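Local coordinates for protein predicted metal-dependent hydrolase of the TIM-barrel fold (Lactobacillus casei, PDB 2QPX) that is a zinc-binding TIM-barrel protein of the amidohydrolase family, probably a hydrolase, whose substrate is not known, at residues 13-18 with 363-368; 95-100 with 123-128. All blocks are in the same frame, centred on the assembly; numbering follows the deposited sequence.

Interaction 1 of 2, residues 13-18 with 363-368; sequences PLLDHH and TSAKLY. With ZN (zinc ion), chain B; EDO (1,2-ethanediol), chain F.
Tyr368 OH is gripped by two groups: it lies 2.7 Å from His17 ND1, near the plane of the imidazole and at its edge, and it also bonds Gln226 NE2. Either end of the His17–Tyr368 bond could be the donor. The two rings meet rim to rim, their planes turned 38° apart, and Tyr368 CE1 packs against His17 CB at 3.6 Å. His17 CG lies between the backbone N and the carbonyl carbon (chi1 87°), which brings the ring to Tyr368. His17 CB also touches Ser364 OG at 3.6 Å. Ser364 OG is hydrogen-bonded to a water at 2.7 Å, which also bonds Leu15 O. Leu15 CD1 presses on the helix backbone, 3.5 Å from Ala365 N. A phenylalanine in place of Tyr368 would probably leave His17 ND1 without this partner and let the imidazole turn more easily. With Asp285 holding NE2, both imidazole nitrogens of His17 are engaged, so its rotation is fixed. Next in the chain, His18 binds zinc through NE2 and bonds Gln226 OE1 through ND1; Gln226 thus ties the tyrosine hydroxyl to a first-shell ligand, consistent with a second-shell network behind the metal site.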
loop_
_atom_site.group_PDB
_atom_site.type_symbol
_atom_site.label_atom_id
_atom_site.label_comp_id
_atom_site.label_asym_id
_atom_site.label_seq_id
_atom_site.Cartn_x
_atom_site.Cartn_y
_atom_site.Cartn_z
ATOM N N PRO A 13 17.015 13.891 -22.899
ATOM C CA PRO A 13 16.496 12.858 -23.797
ATOM C C PRO A 13 15.878 11.659 -23.056
ATOM O O PRO A 13 16.190 11.402 -21.890
ATOM C CB PRO A 13 17.726 12.417 -24.570
ATOM C CG PRO A 13 18.865 12.936 -23.835
ATOM C CD PRO A 13 18.490 13.988 -22.944
ATOM N N LEU A 14 15.000 10.962 -23.762
ATOM C CA LEU A 14 14.325 9.759 -23.210
ATOM C C LEU A 14 14.642 8.561 -24.045
ATOM O O LEU A 14 14.483 8.594 -25.268
ATOM C CB LEU A 14 12.790 9.963 -23.188
ATOM C CG LEU A 14 12.261 11.112 -22.326
ATOM C CD1 LEU A 14 10.778 11.372 -22.636
ATOM C CD2 LEU A 14 12.497 10.853 -20.807
ATOM N N LEU A 15 15.057 7.482 -23.380
ATOM C CA LEU A 15 15.171 6.174 -24.027
ATOM C C LEU A 15 13.993 5.383 -23.473
ATOM O O LEU A 15 13.987 5.038 -22.289
ATOM C CB LEU A 15 16.506 5.506 -23.717
ATOM C CG LEU A 15 16.927 4.354 -24.635
ATOM C CD1 LEU A 15 18.335 3.808 -24.266
ATOM C CD2 LEU A 15 15.869 3.179 -24.718
ATOM N N ASP A 16 13.000 5.149 -24.324
ATOM C CA ASP A 16 11.773 4.474 -23.881
ATOM C C ASP A 16 12.041 2.972 -23.975
ATOM O O ASP A 16 11.886 2.362 -25.035
ATOM C CB ASP A 16 10.583 4.863 -24.758
ATOM C CG ASP A 16 9.235 4.544 -24.126
ATOM O OD1 ASP A 16 9.189 3.704 -23.190
ATOM O OD2 ASP A 16 8.223 5.119 -24.633
ATOM N N HIS A 17 12.409 2.387 -22.832
ATOM C CA HIS A 17 12.950 1.011 -22.840
ATOM C C HIS A 17 11.880 -0.077 -22.970
ATOM O O HIS A 17 12.233 -1.240 -23.190
ATOM C CB HIS A 17 13.884 0.746 -21.641
ATOM C CG HIS A 17 13.144 0.296 -20.444
ATOM N ND1 HIS A 17 13.076 -1.033 -20.080
ATOM C CD2 HIS A 17 12.345 0.983 -19.585
ATOM C CE1 HIS A 17 12.228 -1.143 -19.070
ATOM N NE2 HIS A 17 11.781 0.061 -18.732
ATOM N N HIS A 18 10.608 0.287 -22.821
ATOM C CA HIS A 18 9.526 -0.648 -22.998
ATOM C C HIS A 18 8.286 0.057 -23.515
ATOM O O HIS A 18 7.644 0.815 -22.773
ATOM C CB HIS A 18 9.189 -1.378 -21.696
ATOM C CG HIS A 18 8.012 -2.280 -21.858
ATOM N ND1 HIS A 18 8.108 -3.546 -22.397
ATOM C CD2 HIS A 18 6.701 -2.066 -21.625
ATOM C CE1 HIS A 18 6.897 -4.085 -22.459
ATOM N NE2 HIS A 18 6.022 -3.199 -22.019
ATOM N N THR A 363 20.874 4.983 -17.840
ATOM C CA THR A 363 20.863 3.610 -17.314
ATOM C C THR A 363 20.382 2.626 -18.391
ATOM O O THR A 363 20.998 1.592 -18.616
ATOM C CB THR A 363 20.036 3.515 -16.032
ATOM O OG1 THR A 363 20.564 4.423 -15.060
ATOM C CG2 THR A 363 20.020 2.084 -15.491
ATOM N N SER A 364 19.274 2.951 -19.075
ATOM C CA SER A 364 18.784 2.077 -20.126
ATOM C C SER A 364 19.781 1.957 -21.278
ATOM O O SER A 364 19.953 0.895 -21.852
ATOM C CB SER A 364 17.416 2.523 -20.635
ATOM O OG SER A 364 16.426 2.289 -19.646
ATOM N N ALA A 365 20.474 3.038 -21.602
ATOM C CA ALA A 365 21.482 2.942 -22.676
ATOM C C ALA A 365 22.541 1.932 -22.353
ATOM O O ALA A 365 22.942 1.157 -23.205
ATOM C CB ALA A 365 22.104 4.339 -23.001
ATOM N N LYS A 366 22.961 1.914 -21.092
ATOM C CA LYS A 366 23.961 0.946 -20.658
ATOM C C LYS A 366 23.378 -0.467 -20.623
ATOM O O LYS A 366 23.971 -1.406 -21.136
ATOM C CB LYS A 366 24.517 1.328 -19.292
ATOM C CG LYS A 366 25.509 0.299 -18.784
ATOM C CD LYS A 366 26.471 0.852 -17.790
ATOM C CE LYS A 366 27.496 -0.227 -17.394
ATOM N NZ LYS A 366 28.458 0.312 -16.404
ATOM N N LEU A 367 22.203 -0.607 -20.014
ATOM C CA LEU A 367 21.589 -1.896 -19.806
ATOM C C LEU A 367 21.292 -2.630 -21.122
ATOM O O LEU A 367 21.514 -3.836 -21.255
ATOM C CB LEU A 367 20.316 -1.606 -18.980
ATOM C CG LEU A 367 19.575 -2.636 -18.235
ATOM C CD1 LEU A 367 20.542 -3.451 -17.417
ATOM C CD2 LEU A 367 18.483 -1.862 -17.423
ATOM N N TYR A 368 20.830 -1.890 -22.130
ATOM C CA TYR A 368 20.428 -2.446 -23.383
ATOM C C TYR A 368 21.481 -2.272 -24.474
ATOM O O TYR A 368 21.253 -2.626 -25.631
ATOM C CB TYR A 368 19.087 -1.900 -23.864
ATOM C CG TYR A 368 17.893 -2.248 -22.978
ATOM C CD1 TYR A 368 17.497 -1.440 -21.931
ATOM C CD2 TYR A 368 17.150 -3.384 -23.225
ATOM C CE1 TYR A 368 16.391 -1.739 -21.147
ATOM C CE2 TYR A 368 16.045 -3.700 -22.441
ATOM C CZ TYR A 368 15.681 -2.888 -21.399
ATOM O OH TYR A 368 14.570 -3.162 -20.635
HETATM ZN ZN ZN B . 3.935 -3.435 -22.187
HETATM C C1 EDO F . 24.738 5.181 -15.650
HETATM O O1 EDO F . 24.777 3.891 -16.273
HETATM C C2 EDO F . 23.359 5.386 -15.051
HETATM O O2 EDO F . 23.082 4.263 -14.164
HETATM O O HOH W 1 14.819 4.517 -19.748
HETATM O O HOH W 2 2.262 -3.657 -20.987
#

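Interaction 2 of 2, residues 95-100 with 123-128; sequences FKELLI and PVKAIY. With EDO (1,2-ethanediol), chain D.
Leu98 and Ile100 reach across to residues 123-127 through all four of the backbone hydrogen bonds that join these parallel strands. Leu98 N donates to Pro123 O (3.1 Å) and Lys125 N to Leu98 O (2.9 Å). Ile100 N then donates to Lys125 O at 2.8 Å, and Ile127 N closes the series on Ile100 O, also at 2.8 Å. This last donor stands 40° out of the carbonyl plane. The four acceptors are each met by a CA-H as well, as Val124 CA meets Leu98 O at 3.3 Å. Leu99 N and Leu99 O make their bonds on the other side, with strand 14-19. Val124 N and Val124 O also point away from strand 95-101 and are occupied by an ethanediol, probably from the crystallisation liquor: Val124 N donates to its O2, while its O1 donates to Val124 O at 2.6 Å.

Among the side chains, Ile100 CD1 meets Val124 CG1 at 3.5 Å, and Leu99 lies beside Lys125 and Ile127 on the opposite face. Glu97, extended with CG anti to the backbone N (chi1 -168°), crosses Pro123 at about a right angle and sets OE2 against Lys125 CG and CE as the two side chains cross obliquely. Its OE2 is 4.1 Å from Lys125 NZ, too far for a salt bridge; that ammonium is instead paired with Glu373 and bonded to Gln370 OE1.

The contact pairs the two strands of a beta-alpha-beta unit, the right-handed crossover expected of a TIM barrel. Helix 113-120 links the two strands and packs on Val124 and Ala126, helix 323-342 lies against Phe95 and Leu98, and strand 14-19 flanks strand 95-101.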
loop_
_atom_site.group_PDB
_atom_site.type_symbol
_atom_site.label_atom_id
_atom_site.label_comp_id
_atom_site.label_asym_id
_atom_site.label_seq_id
_atom_site.Cartn_x
_atom_site.Cartn_y
_atom_site.Cartn_z
ATOM N N PHE A 95 12.219 12.259 -27.066
ATOM C CA PHE A 95 12.446 10.823 -27.229
ATOM C C PHE A 95 13.595 10.601 -28.206
ATOM O O PHE A 95 13.646 11.224 -29.268
ATOM C CB PHE A 95 11.207 10.126 -27.774
ATOM C CG PHE A 95 10.085 9.892 -26.781
ATOM C CD1 PHE A 95 9.173 10.892 -26.475
ATOM C CD2 PHE A 95 9.900 8.645 -26.185
ATOM C CE1 PHE A 95 8.091 10.664 -25.657
ATOM C CE2 PHE A 95 8.808 8.424 -25.361
ATOM C CZ PHE A 95 7.930 9.416 -25.069
ATOM N N LYS A 96 14.504 9.705 -27.861
ATOM C CA LYS A 96 15.624 9.370 -28.756
ATOM C C LYS A 96 15.675 7.924 -29.219
ATOM O O LYS A 96 16.375 7.615 -30.171
ATOM C CB LYS A 96 16.964 9.768 -28.129
ATOM C CG LYS A 96 17.119 11.281 -27.923
ATOM C CD LYS A 96 17.067 12.074 -29.214
ATOM C CE LYS A 96 17.216 13.569 -28.887
ATOM N NZ LYS A 96 17.243 14.353 -30.137
ATOM N N GLU A 97 14.940 7.015 -28.574
ATOM C CA GLU A 97 14.885 5.613 -29.022
ATOM C C GLU A 97 13.666 4.953 -28.398
ATOM O O GLU A 97 13.328 5.287 -27.273
ATOM C CB GLU A 97 16.159 4.854 -28.653
ATOM C CG GLU A 97 16.275 3.498 -29.335
ATOM C CD GLU A 97 17.499 2.730 -28.986
ATOM O OE1 GLU A 97 18.015 2.913 -27.867
ATOM O OE2 GLU A 97 17.933 1.931 -29.859
ATOM N N LEU A 98 13.056 4.024 -29.134
ATOM C CA LEU A 98 11.995 3.165 -28.640
ATOM C C LEU A 98 12.432 1.723 -28.696
ATOM O O LEU A 98 12.906 1.262 -29.729
ATOM C CB LEU A 98 10.752 3.309 -29.496
ATOM C CG LEU A 98 10.188 4.739 -29.705
ATOM C CD1 LEU A 98 8.889 4.643 -30.548
ATOM C CD2 LEU A 98 10.065 5.573 -28.428
ATOM N N LEU A 99 12.230 0.990 -27.594
ATOM C CA LEU A 99 12.394 -0.461 -27.596
ATOM C C LEU A 99 10.997 -1.077 -27.475
ATOM O O LEU A 99 10.358 -0.983 -26.428
ATOM C CB LEU A 99 13.317 -0.927 -26.463
ATOM C CG LEU A 99 14.619 -0.146 -26.241
ATOM C CD1 LEU A 99 15.494 -0.796 -25.149
ATOM C CD2 LEU A 99 15.380 -0.009 -27.551
ATOM N N ILE A 100 10.528 -1.683 -28.560
ATOM C CA ILE A 100 9.168 -2.172 -28.694
ATOM C C ILE A 100 9.107 -3.690 -28.427
ATOM O O ILE A 100 9.811 -4.492 -29.054
ATOM C CB ILE A 100 8.579 -1.892 -30.075
ATOM C CG1 ILE A 100 8.307 -0.367 -30.204
ATOM C CG2 ILE A 100 7.324 -2.731 -30.332
ATOM C CD1 ILE A 100 7.731 0.109 -31.526
ATOM N N PRO A 123 15.399 5.942 -33.814
ATOM C CA PRO A 123 15.551 4.490 -33.919
ATOM C C PRO A 123 14.575 3.688 -33.060
ATOM O O PRO A 123 14.182 4.122 -31.968
ATOM C CB PRO A 123 16.991 4.250 -33.482
ATOM C CG PRO A 123 17.392 5.479 -32.744
ATOM C CD PRO A 123 16.627 6.604 -33.356
ATOM N N VAL A 124 14.226 2.508 -33.566
ATOM C CA VAL A 124 13.243 1.609 -32.947
ATOM C C VAL A 124 13.821 0.198 -33.021
ATOM O O VAL A 124 14.215 -0.250 -34.108
ATOM C CB VAL A 124 11.876 1.661 -33.687
ATOM C CG1 VAL A 124 10.858 0.670 -33.081
ATOM C CG2 VAL A 124 11.330 3.109 -33.701
ATOM N N LYS A 125 13.927 -0.471 -31.875
ATOM C CA LYS A 125 14.444 -1.837 -31.803
ATOM C C LYS A 125 13.417 -2.745 -31.123
ATOM O O LYS A 125 12.472 -2.276 -30.472
ATOM C CB LYS A 125 15.756 -1.887 -31.057
ATOM C CG LYS A 125 16.764 -0.831 -31.565
ATOM C CD LYS A 125 18.028 -1.357 -32.025
ATOM C CE LYS A 125 18.943 -0.227 -32.520
ATOM N NZ LYS A 125 20.390 -0.442 -32.068
ATOM N N ALA A 126 13.609 -4.051 -31.285
ATOM C CA ALA A 126 12.664 -5.071 -30.814
ATOM C C ALA A 126 13.123 -5.741 -29.518
ATOM O O ALA A 126 14.298 -6.098 -29.336
ATOM C CB ALA A 126 12.507 -6.169 -31.896
ATOM N N ILE A 127 12.136 -6.002 -28.679
ATOM C CA ILE A 127 12.203 -6.838 -27.457
ATOM C C ILE A 127 11.459 -8.140 -27.739
ATOM O O ILE A 127 10.363 -8.138 -28.305
ATOM C CB ILE A 127 11.572 -6.130 -26.221
ATOM C CG1 ILE A 127 12.341 -4.821 -25.875
ATOM C CG2 ILE A 127 11.448 -7.066 -24.988
ATOM C CD1 ILE A 127 13.743 -4.993 -25.273
ATOM N N TYR A 128 12.088 -9.259 -27.371
ATOM C CA TYR A 128 11.600 -10.614 -27.676
ATOM C C TYR A 128 10.662 -11.085 -26.589
ATOM O O TYR A 128 11.081 -11.351 -25.461
ATOM C CB TYR A 128 12.800 -11.540 -27.718
ATOM C CG TYR A 128 12.576 -12.990 -28.114
ATOM C CD1 TYR A 128 12.048 -13.933 -27.252
ATOM C CD2 TYR A 128 12.948 -13.431 -29.370
ATOM C CE1 TYR A 128 11.885 -15.255 -27.650
ATOM C CE2 TYR A 128 12.829 -14.752 -29.757
ATOM C CZ TYR A 128 12.276 -15.672 -28.886
ATOM O OH TYR A 128 12.107 -16.997 -29.223
HETATM C C1 EDO D . 14.297 0.180 -37.133
HETATM O O1 EDO D . 15.088 -0.850 -36.498
HETATM C C2 EDO D . 15.199 1.362 -37.439
HETATM O O2 EDO D . 15.672 2.008 -36.249
#

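Both interactions reach one parallel sheet, interaction 1 through strand 14-19 and interaction 2 through strands 95-101 and 124-127, and their centres lie about 9 Å apart. Leu14 O to Lys96 N (2.8 Å) and Asp16 O to Leu99 N (2.9 Å) are probable hydrogen bonds that join them, making strand 95-101 the middle strand. Helix 349-367 packs on the strand 14-19 side, and Tyr368, just beyond it, also touches Leu99. Both contacts approach the zinc site: His18 is a ligand within interaction 1, whereas the Ile127 side chain of interaction 2 is about 9 Å from a zinc ion and that of Ile100 about 5 Å from the side chain of the ligand His20.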